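Inosine-uridine nucleoside N-ribohydrolase (Xanthomonas oryzae pv. oryzae, PDB 4P5F) is the type III effector XopQ, a calcium-binding member of the nucleoside hydrolase family that binds adenosine diphosphate ribose and may hydrolyse N-glycosyl compounds. Local coordinates at residues 34-39 with 74-79; 39-44 with 314-319; 233-238 with 360-365. All coordinates share one frame; numbering follows the deposited sequence.

Overall arrangement
From the N terminus, strand 28-34 ends in the loop 34-39, which contact 1 joins to helix 70-86, closing a loop that holds helix 41-54 and strand 58-65. Contact 2 starts where that loop runs into helix 41-54 and reaches across about 270 residues to the start of helix 317-325. Its span crosses that of contact 1; the two share Asp39 and the calcium ion. Contact 3 joins the start of helix 236-243 to helix 358-372, crossing contact 2 and following contact 1 in series. Contacts 2 and 3 touch, with Pro319 against Leu365, so the metal-bearing end of the sheet is connected stepwise to the last modelled helix.

Contact 1. Residues 34-39 with 74-79. With CA (calcium ion), chain C.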
loop_
_atom_site.group_PDB
_atom_site.type_symbol
_atom_site.label_atom_id
_atom_site.label_comp_id
_atom_site.label_asym_id
_atom_site.label_seq_id
_atom_site.Cartn_x
_atom_site.Cartn_y
_atom_site.Cartn_z
ATOM N N THR A 34 -2.814 6.482 -2.227
ATOM C CA THR A 34 -3.382 5.150 -2.385
ATOM C C THR A 34 -4.356 5.044 -3.569
ATOM O O THR A 34 -4.906 6.048 -4.018
ATOM C CB THR A 34 -4.020 4.718 -1.021
ATOM O OG1 THR A 34 -4.624 3.431 -1.117
ATOM C CG2 THR A 34 -5.049 5.726 -0.563
ATOM N N ASP A 35 -4.534 3.827 -4.093
ATOM C CA ASP A 35 -5.408 3.590 -5.245
ATOM C C ASP A 35 -6.275 2.334 -5.034
ATOM O O ASP A 35 -6.075 1.311 -5.690
ATOM C CB ASP A 35 -4.561 3.468 -6.523
ATOM C CG ASP A 35 -3.504 2.353 -6.435
ATOM O OD1 ASP A 35 -3.243 1.880 -5.320
ATOM O OD2 ASP A 35 -2.920 1.963 -7.467
ATOM N N PRO A 36 -7.235 2.399 -4.092
ATOM C CA PRO A 36 -7.935 1.176 -3.670
ATOM C C PRO A 36 -8.938 0.621 -4.675
ATOM O O PRO A 36 -9.389 1.324 -5.586
ATOM C CB PRO A 36 -8.668 1.624 -2.403
ATOM C CG PRO A 36 -8.880 3.087 -2.618
ATOM C CD PRO A 36 -7.627 3.556 -3.269
ATOM N N ASN A 37 -9.272 -0.654 -4.486
ATOM C CA ASN A 37 -10.360 -1.320 -5.206
ATOM C C ASN A 37 -10.046 -1.689 -6.660
ATOM O O ASN A 37 -10.937 -1.736 -7.506
ATOM C CB ASN A 37 -11.678 -0.532 -5.096
ATOM C CG ASN A 37 -12.912 -1.418 -5.277
ATOM O OD1 ASN A 37 -12.994 -2.500 -4.704
ATOM N ND2 ASN A 37 -13.872 -0.953 -6.077
ATOM N N LYS A 38 -8.773 -1.943 -6.941
ATOM C CA LYS A 38 -8.407 -2.717 -8.114
ATOM C C LYS A 38 -7.686 -4.011 -7.708
ATOM O O LYS A 38 -7.419 -4.869 -8.544
ATOM C CB LYS A 38 -7.620 -1.891 -9.140
ATOM C CG LYS A 38 -6.443 -1.106 -8.604
ATOM C CD LYS A 38 -5.186 -1.944 -8.564
ATOM C CE LYS A 38 -4.019 -1.139 -8.012
ATOM N NZ LYS A 38 -2.830 -2.002 -7.844
ATOM N N ASP A 39 -7.383 -4.135 -6.414
ATOM C CA ASP A 39 -6.878 -5.374 -5.819
ATOM C C ASP A 39 -7.096 -5.266 -4.298
ATOM O O ASP A 39 -7.622 -4.254 -3.857
ATOM C CB ASP A 39 -5.412 -5.642 -6.214
ATOM C CG ASP A 39 -4.470 -4.522 -5.821
ATOM O OD1 ASP A 39 -4.685 -3.875 -4.777
ATOM O OD2 ASP A 39 -3.496 -4.290 -6.564
ATOM N N SER A 74 -12.752 9.693 -7.592
ATOM C CA SER A 74 -13.769 9.964 -6.591
ATOM C C SER A 74 -14.436 8.675 -6.131
ATOM O O SER A 74 -14.707 8.535 -4.949
ATOM C CB SER A 74 -14.785 10.998 -7.080
ATOM O OG SER A 74 -14.189 12.282 -7.014
ATOM N N GLN A 75 -14.671 7.731 -7.049
ATOM C CA GLN A 75 -15.229 6.426 -6.665
ATOM C C GLN A 75 -14.282 5.672 -5.730
ATOM O O GLN A 75 -14.721 5.070 -4.752
ATOM C CB GLN A 75 -15.542 5.567 -7.890
ATOM C CG GLN A 75 -16.405 6.257 -8.931
ATOM C CD GLN A 75 -17.662 6.866 -8.343
ATOM O OE1 GLN A 75 -18.409 6.207 -7.611
ATOM N NE2 GLN A 75 -17.907 8.131 -8.662
ATOM N N ARG A 76 -12.985 5.711 -6.039
ATOM C CA ARG A 76 -11.988 5.079 -5.183
ATOM C C ARG A 76 -11.952 5.770 -3.825
ATOM O O ARG A 76 -11.822 5.111 -2.785
ATOM C CB ARG A 76 -10.587 5.112 -5.823
ATOM C CG ARG A 76 -10.411 4.200 -7.009
ATOM C CD ARG A 76 -8.944 4.068 -7.448
ATOM N NE ARG A 76 -8.874 3.771 -8.883
ATOM C CZ ARG A 76 -9.147 2.586 -9.432
ATOM N NH1 ARG A 76 -9.490 1.544 -8.672
ATOM N NH2 ARG A 76 -9.077 2.436 -10.754
ATOM N N ALA A 77 -12.061 7.101 -3.851
ATOM C CA ALA A 77 -12.107 7.891 -2.633
ATOM C C ALA A 77 -13.341 7.547 -1.775
ATOM O O ALA A 77 -13.242 7.425 -0.555
ATOM C CB ALA A 77 -12.072 9.381 -2.962
ATOM N N GLN A 78 -14.494 7.389 -2.418
ATOM C CA GLN A 78 -15.720 7.044 -1.688
ATOM C C GLN A 78 -15.604 5.658 -1.051
ATOM O O GLN A 78 -16.035 5.452 0.085
ATOM C CB GLN A 78 -16.945 7.108 -2.606
ATOM C CG GLN A 78 -17.385 8.523 -2.964
ATOM C CD GLN A 78 -18.320 8.569 -4.169
ATOM O OE1 GLN A 78 -18.036 9.238 -5.157
ATOM N NE2 GLN A 78 -19.435 7.851 -4.091
ATOM N N LEU A 79 -15.022 4.719 -1.800
ATOM C CA LEU A 79 -14.731 3.369 -1.302
ATOM C C LEU A 79 -13.799 3.432 -0.104
ATOM O O LEU A 79 -14.056 2.809 0.924
ATOM C CB LEU A 79 -14.117 2.494 -2.410
ATOM C CG LEU A 79 -13.758 1.020 -2.134
ATOM C CD1 LEU A 79 -12.407 0.840 -1.463
ATOM C CD2 LEU A 79 -14.837 0.335 -1.308
HETATM CA CA CA C . -1.893 0.104 -4.142
HETATM O O HOH W 1 -1.269 0.213 -6.611
HETATM O O HOH W 2 -2.203 -2.298 -4.881
HETATM O O HOH W 3 0.729 -0.938 -4.787
#
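The carbonyl oxygen of Pro36 is held by the guanidinium group of Arg76, whose NH1 donates to Pro36 O at 3.1 Å with a nearly straight N-H...O angle of 164°. The oxygen lies close to the guanidinium plane, at the edge of the group, although the donor is tilted from the plane of the carbonyl. An extended run from CG to NE carries the arginine past the loop, so that its CD also packs 3.3 Å from Pro36 O. Arg76 NE and NH2 bond to the backbone oxygens of Leu67 and His110, and the buried cation is thus clamped by three separate carbonyls. One turn further along the helix, Leu79 CD1 rests 3.9 Å from Pro36 CB, while its CG meets Asn37 CB at 3.9 Å with the two side chains roughly perpendicular. The amide oxygen of Asn37 turns elsewhere, to the hydroxyl of Tyr252. On the metal side, Asp35 OD1 binds the calcium ion at 2.5 Å, and its OD2 accepts from water 1, itself a calcium ligand. Lys38, bent at CB-CG (chi2 86°), curls round to donate from NZ to Asp39 OD2 at 2.7 Å, a salt bridge in which NZ lies above the plane of the carboxylate. Asp35 belongs to the aspartate-rich loop after the first strand of the chain, which supplies calcium ligands as in other nucleoside hydrolases. The loop leaves strand 28-34 and enters helix 41-54, and helix 70-86 backs it, with Arg76 also touching Val65 of strand 58-65 and Leu79 touching Val43.

Contact 2. Residues 39-44 with 314-319. With CA (calcium ion), chain C.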
loop_
_atom_site.group_PDB
_atom_site.type_symbol
_atom_site.label_atom_id
_atom_site.label_comp_id
_atom_site.label_asym_id
_atom_site.label_seq_id
_atom_site.Cartn_x
_atom_site.Cartn_y
_atom_site.Cartn_z
ATOM N N ASP A 39 -7.383 -4.135 -6.414
ATOM C CA ASP A 39 -6.878 -5.374 -5.819
ATOM C C ASP A 39 -7.096 -5.266 -4.298
ATOM O O ASP A 39 -7.622 -4.254 -3.857
ATOM C CB ASP A 39 -5.412 -5.642 -6.214
ATOM C CG ASP A 39 -4.470 -4.522 -5.821
ATOM O OD1 ASP A 39 -4.685 -3.875 -4.777
ATOM O OD2 ASP A 39 -3.496 -4.290 -6.564
ATOM N N PRO A 40 -6.727 -6.296 -3.502
ATOM C CA PRO A 40 -6.977 -6.161 -2.053
ATOM C C PRO A 40 -5.992 -5.260 -1.303
ATOM O O PRO A 40 -6.311 -4.789 -0.213
ATOM C CB PRO A 40 -6.801 -7.596 -1.525
ATOM C CG PRO A 40 -6.897 -8.481 -2.727
ATOM C CD PRO A 40 -6.347 -7.678 -3.857
ATOM N N ASP A 41 -4.821 -5.036 -1.889
ATOM C CA ASP A 41 -3.657 -4.502 -1.175
ATOM C C ASP A 41 -3.901 -3.255 -0.313
ATOM O O ASP A 41 -3.595 -3.255 0.875
ATOM C CB ASP A 41 -2.509 -4.249 -2.166
ATOM C CG ASP A 41 -1.216 -4.903 -1.716
ATOM O OD1 ASP A 41 -1.285 -5.795 -0.843
ATOM O OD2 ASP A 41 -0.138 -4.524 -2.211
ATOM N N ASP A 42 -4.458 -2.210 -0.920
ATOM C CA ASP A 42 -4.679 -0.938 -0.233
ATOM C C ASP A 42 -5.649 -1.060 0.942
ATOM O O ASP A 42 -5.464 -0.413 1.969
ATOM C CB ASP A 42 -5.180 0.150 -1.205
ATOM C CG ASP A 42 -4.185 0.451 -2.303
ATOM O OD1 ASP A 42 -4.038 -0.399 -3.209
ATOM O OD2 ASP A 42 -3.534 1.531 -2.259
ATOM N N VAL A 43 -6.702 -1.856 0.792
ATOM C CA VAL A 43 -7.674 -1.956 1.873
ATOM C C VAL A 43 -7.107 -2.807 3.011
ATOM O O VAL A 43 -7.419 -2.564 4.176
ATOM C CB VAL A 43 -9.043 -2.425 1.367
ATOM C CG1 VAL A 43 -10.002 -2.712 2.519
ATOM C CG2 VAL A 43 -9.620 -1.364 0.466
ATOM N N VAL A 44 -6.223 -3.758 2.689
ATOM C CA VAL A 44 -5.549 -4.512 3.757
ATOM C C VAL A 44 -4.709 -3.554 4.590
ATOM O O VAL A 44 -4.678 -3.657 5.815
ATOM C CB VAL A 44 -4.666 -5.681 3.246
ATOM C CG1 VAL A 44 -4.009 -6.392 4.423
ATOM C CG2 VAL A 44 -5.494 -6.666 2.440
ATOM N N LEU A 314 0.009 -15.515 -1.192
ATOM C CA LEU A 314 -0.702 -14.303 -1.600
ATOM C C LEU A 314 0.102 -13.101 -1.108
ATOM O O LEU A 314 0.377 -12.967 0.082
ATOM C CB LEU A 314 -2.134 -14.290 -1.050
ATOM C CG LEU A 314 -3.051 -15.392 -1.584
ATOM C CD1 LEU A 314 -4.322 -15.480 -0.755
ATOM C CD2 LEU A 314 -3.382 -15.202 -3.068
ATOM N N ASN A 315 0.505 -12.244 -2.035
ATOM C CA ASN A 315 1.420 -11.155 -1.714
ATOM C C ASN A 315 0.730 -9.913 -1.155
ATOM O O ASN A 315 -0.314 -9.491 -1.643
ATOM C CB ASN A 315 2.275 -10.803 -2.935
ATOM C CG ASN A 315 3.231 -11.926 -3.319
ATOM O OD1 ASN A 315 3.821 -12.570 -2.453
ATOM N ND2 ASN A 315 3.371 -12.172 -4.614
ATOM N N LEU A 316 1.331 -9.333 -0.124
ATOM C CA LEU A 316 0.787 -8.131 0.500
ATOM C C LEU A 316 1.783 -6.972 0.419
ATOM O O LEU A 316 2.397 -6.600 1.421
ATOM C CB LEU A 316 0.407 -8.415 1.960
ATOM C CG LEU A 316 -0.782 -9.360 2.154
ATOM C CD1 LEU A 316 -1.114 -9.505 3.623
ATOM C CD2 LEU A 316 -1.987 -8.863 1.370
ATOM N N TYR A 317 1.940 -6.401 -0.772
ATOM C CA TYR A 317 2.959 -5.363 -0.991
ATOM C C TYR A 317 2.724 -4.092 -0.176
ATOM O O TYR A 317 3.630 -3.571 0.455
ATOM C CB TYR A 317 3.027 -4.971 -2.459
ATOM C CG TYR A 317 3.015 -6.139 -3.406
ATOM C CD1 TYR A 317 1.825 -6.634 -3.924
ATOM C CD2 TYR A 317 4.204 -6.736 -3.792
ATOM C CE1 TYR A 317 1.834 -7.715 -4.808
ATOM C CE2 TYR A 317 4.224 -7.797 -4.650
ATOM C CZ TYR A 317 3.051 -8.291 -5.157
ATOM O OH TYR A 317 3.131 -9.365 -6.020
ATOM N N ASP A 318 1.503 -3.581 -0.226
ATOM C CA ASP A 318 1.194 -2.313 0.414
ATOM C C ASP A 318 1.227 -2.398 1.948
ATOM O O ASP A 318 1.734 -1.491 2.594
ATOM C CB ASP A 318 -0.149 -1.757 -0.089
ATOM C CG ASP A 318 -0.114 -1.360 -1.556
ATOM O OD1 ASP A 318 0.984 -1.347 -2.180
ATOM O OD2 ASP A 318 -1.201 -1.042 -2.083
ATOM N N PRO A 319 0.674 -3.477 2.538
ATOM C CA PRO A 319 0.777 -3.587 4.000
ATOM C C PRO A 319 2.224 -3.636 4.514
ATOM O O PRO A 319 2.550 -3.004 5.530
ATOM C CB PRO A 319 0.059 -4.909 4.292
ATOM C CG PRO A 319 -0.936 -5.020 3.222
ATOM C CD PRO A 319 -0.261 -4.485 1.994
HETATM CA CA CA C . -1.893 0.104 -4.142
HETATM O O HOH W 2 -2.203 -2.298 -4.881
HETATM O O HOH W 3 0.729 -0.938 -4.787
HETATM O O HOH W 1 -1.269 0.213 -6.611
#
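Asp41 has an unusual chi1 of -128°, away from the staggered positions, and this swings its carboxylate over the first turn of the helix that carries Asp318. There Asp41 OD2 accepts from Asp318 N at 2.7 Å with an N-H...O angle of 153°, the donor coming from above the carboxylate plane. The same oxygen lies at the edge of the Tyr317 ring, and Asp41 OD1 sits 3.3 Å from Pro319 CD. The calcium ion bridges the two segments. Asp42 grips it with both oxygens, OD1 at 2.4 Å and OD2 at a longer 2.9 Å, whereas Asp318 uses OD2 at 2.5 Å, the carboxylate planes being 79° apart. Asp318 OD1 accepts from water 3, and Asp42 OD2 is positioned by the hydroxyl of Thr34. Asp35 and the backbone oxygen of Ile151 complete the protein ligands of the metal. Away from the metal, Val44 CG1 packs 3.6 Å from Pro319 CG, the side chains meeting at about a right angle. The contact therefore brings the N-terminal ends of helices 41-54 and 317-325 together at the calcium, with Phe238 and Tyr239 of helix 236-243 and Leu253 of helix 248-270 covering Val44.

Contact 3. Residues 233-238 with 360-365; sequences AVPPAF and KARLLL
Residues 233-235 run extended beside the last modelled helix, with Val234 CA 6.4 Å from Arg362 CA, before the chain turns into helix 236-243 and the backbones diverge, Phe238 CA lying 8.8 Å from Leu365 CA. Arg362 carries the polar link: its NE donates to Ala233 O at 2.9 Å, with a bent N-H...O angle of 131° and the oxygen tilted from the guanidinium plane. A kink in the arginine chain (chi3 -62°) turns the guanidinium group from the extended CB-CG-CD run toward the loop. Arg362 NH2 bonds to the carbonyl of Lys231, so two backbone oxygens, at the end of helix 227-231 and in the link to helix 236-243, are held by one side chain. The aliphatic part of the arginine serves as an apolar surface; its CG lies 3.6 Å from Val234 CG1, the two side chains passing each other in opposite directions. Further along, Phe238 extends its ring with chi1 174°, bringing CE1 to 3.6 Å from Leu365 O; the carbonyl oxygen meets the ring at its edge. Phe238 CE1 also packs at 4.4 Å against Leu365 CB. This is structural packing away from the metal, the Leu365 side chain being about 14 Å from the calcium ion. Phe238 rests on Leu316, and Leu365 on Pro319, Leu320 and Leu323 of helix 317-325, while helix 11-20 packs against helix 358-372 through Leu363 and Leu364.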
loop_
_atom_site.group_PDB
_atom_site.type_symbol
_atom_site.label_atom_id
_atom_site.label_comp_id
_atom_site.label_asym_id
_atom_site.label_seq_id
_atom_site.Cartn_x
_atom_site.Cartn_y
_atom_site.Cartn_z
ATOM N N ALA A 233 4.605 -13.832 2.002
ATOM C CA ALA A 233 3.296 -14.023 1.390
ATOM C C ALA A 233 2.446 -14.832 2.335
ATOM O O ALA A 233 2.961 -15.650 3.091
ATOM C CB ALA A 233 3.406 -14.710 0.027
ATOM N N VAL A 234 1.141 -14.578 2.311
ATOM C CA VAL A 234 0.219 -15.212 3.242
ATOM C C VAL A 234 -0.684 -16.197 2.510
ATOM O O VAL A 234 -0.905 -16.057 1.295
ATOM C CB VAL A 234 -0.635 -14.156 3.997
ATOM C CG1 VAL A 234 0.267 -13.191 4.759
ATOM C CG2 VAL A 234 -1.556 -13.404 3.036
ATOM N N PRO A 235 -1.210 -17.199 3.243
ATOM C CA PRO A 235 -2.170 -18.167 2.697
ATOM C C PRO A 235 -3.600 -17.620 2.655
ATOM O O PRO A 235 -3.876 -16.580 3.253
ATOM C CB PRO A 235 -2.088 -19.324 3.697
ATOM C CG PRO A 235 -1.781 -18.641 5.004
ATOM C CD PRO A 235 -0.816 -17.536 4.626
ATOM N N PRO A 236 -4.501 -18.313 1.935
ATOM C CA PRO A 236 -5.934 -17.997 1.905
ATOM C C PRO A 236 -6.553 -17.870 3.297
ATOM O O PRO A 236 -7.559 -17.177 3.439
ATOM C CB PRO A 236 -6.536 -19.198 1.170
ATOM C CG PRO A 236 -5.455 -19.617 0.210
ATOM C CD PRO A 236 -4.141 -19.332 0.923
ATOM N N ALA A 237 -5.962 -18.522 4.297
ATOM C CA ALA A 237 -6.492 -18.482 5.666
ATOM C C ALA A 237 -6.417 -17.090 6.299
ATOM O O ALA A 237 -7.212 -16.779 7.188
ATOM C CB ALA A 237 -5.801 -19.513 6.557
ATOM N N PHE A 238 -5.456 -16.276 5.855
ATOM C CA PHE A 238 -5.410 -14.859 6.210
ATOM C C PHE A 238 -6.744 -14.208 5.834
ATOM O O PHE A 238 -7.387 -13.530 6.649
ATOM C CB PHE A 238 -4.239 -14.157 5.496
ATOM C CG PHE A 238 -4.207 -12.650 5.690
ATOM C CD1 PHE A 238 -3.556 -12.085 6.780
ATOM C CD2 PHE A 238 -4.815 -11.799 4.764
ATOM C CE1 PHE A 238 -3.525 -10.702 6.959
ATOM C CE2 PHE A 238 -4.786 -10.421 4.935
ATOM C CZ PHE A 238 -4.150 -9.869 6.025
ATOM N N LYS A 360 7.775 -13.682 11.119
ATOM C CA LYS A 360 7.243 -12.725 12.078
ATOM C C LYS A 360 6.378 -11.708 11.327
ATOM O O LYS A 360 5.316 -11.311 11.806
ATOM C CB LYS A 360 8.385 -12.030 12.820
ATOM C CG LYS A 360 7.962 -11.265 14.065
ATOM C CD LYS A 360 9.168 -10.636 14.762
ATOM C CE LYS A 360 9.875 -11.616 15.692
ATOM N NZ LYS A 360 11.150 -11.052 16.243
ATOM N N ALA A 361 6.830 -11.331 10.129
ATOM C CA ALA A 361 6.097 -10.405 9.268
ATOM C C ALA A 361 4.717 -10.954 8.976
ATOM O O ALA A 361 3.717 -10.264 9.144
ATOM C CB ALA A 361 6.860 -10.154 7.968
ATOM N N ARG A 362 4.673 -12.213 8.561
ATOM C CA ARG A 362 3.425 -12.874 8.215
ATOM C C ARG A 362 2.495 -12.925 9.430
ATOM O O ARG A 362 1.280 -12.730 9.322
ATOM C CB ARG A 362 3.727 -14.287 7.710
ATOM C CG ARG A 362 2.686 -14.868 6.778
ATOM C CD ARG A 362 3.084 -16.259 6.290
ATOM N NE ARG A 362 4.331 -16.240 5.528
ATOM C CZ ARG A 362 5.450 -16.844 5.918
ATOM N NH1 ARG A 362 5.472 -17.521 7.064
ATOM N NH2 ARG A 362 6.543 -16.777 5.160
ATOM N N LEU A 363 3.078 -13.184 10.591
ATOM C CA LEU A 363 2.298 -13.296 11.813
ATOM C C LEU A 363 1.775 -11.918 12.247
ATOM O O LEU A 363 0.602 -11.774 12.592
ATOM C CB LEU A 363 3.144 -13.943 12.921
ATOM C CG LEU A 363 2.449 -14.808 13.983
ATOM C CD1 LEU A 363 1.651 -15.941 13.354
ATOM C CD2 LEU A 363 3.478 -15.374 14.949
ATOM N N LEU A 364 2.641 -10.910 12.219
ATOM C CA LEU A 364 2.220 -9.555 12.579
ATOM C C LEU A 364 1.094 -9.057 11.658
ATOM O O LEU A 364 0.091 -8.549 12.140
ATOM C CB LEU A 364 3.398 -8.590 12.592
ATOM C CG LEU A 364 3.153 -7.157 13.064
ATOM C CD1 LEU A 364 2.662 -7.102 14.505
ATOM C CD2 LEU A 364 4.421 -6.338 12.896
ATOM N N LEU A 365 1.241 -9.252 10.350
ATOM C CA LEU A 365 0.178 -8.909 9.408
ATOM C C LEU A 365 -1.154 -9.535 9.796
ATOM O O LEU A 365 -2.192 -8.865 9.815
ATOM C CB LEU A 365 0.557 -9.317 7.982
ATOM C CG LEU A 365 1.619 -8.387 7.382
ATOM C CD1 LEU A 365 2.147 -8.903 6.056
ATOM C CD2 LEU A 365 1.045 -6.978 7.242
#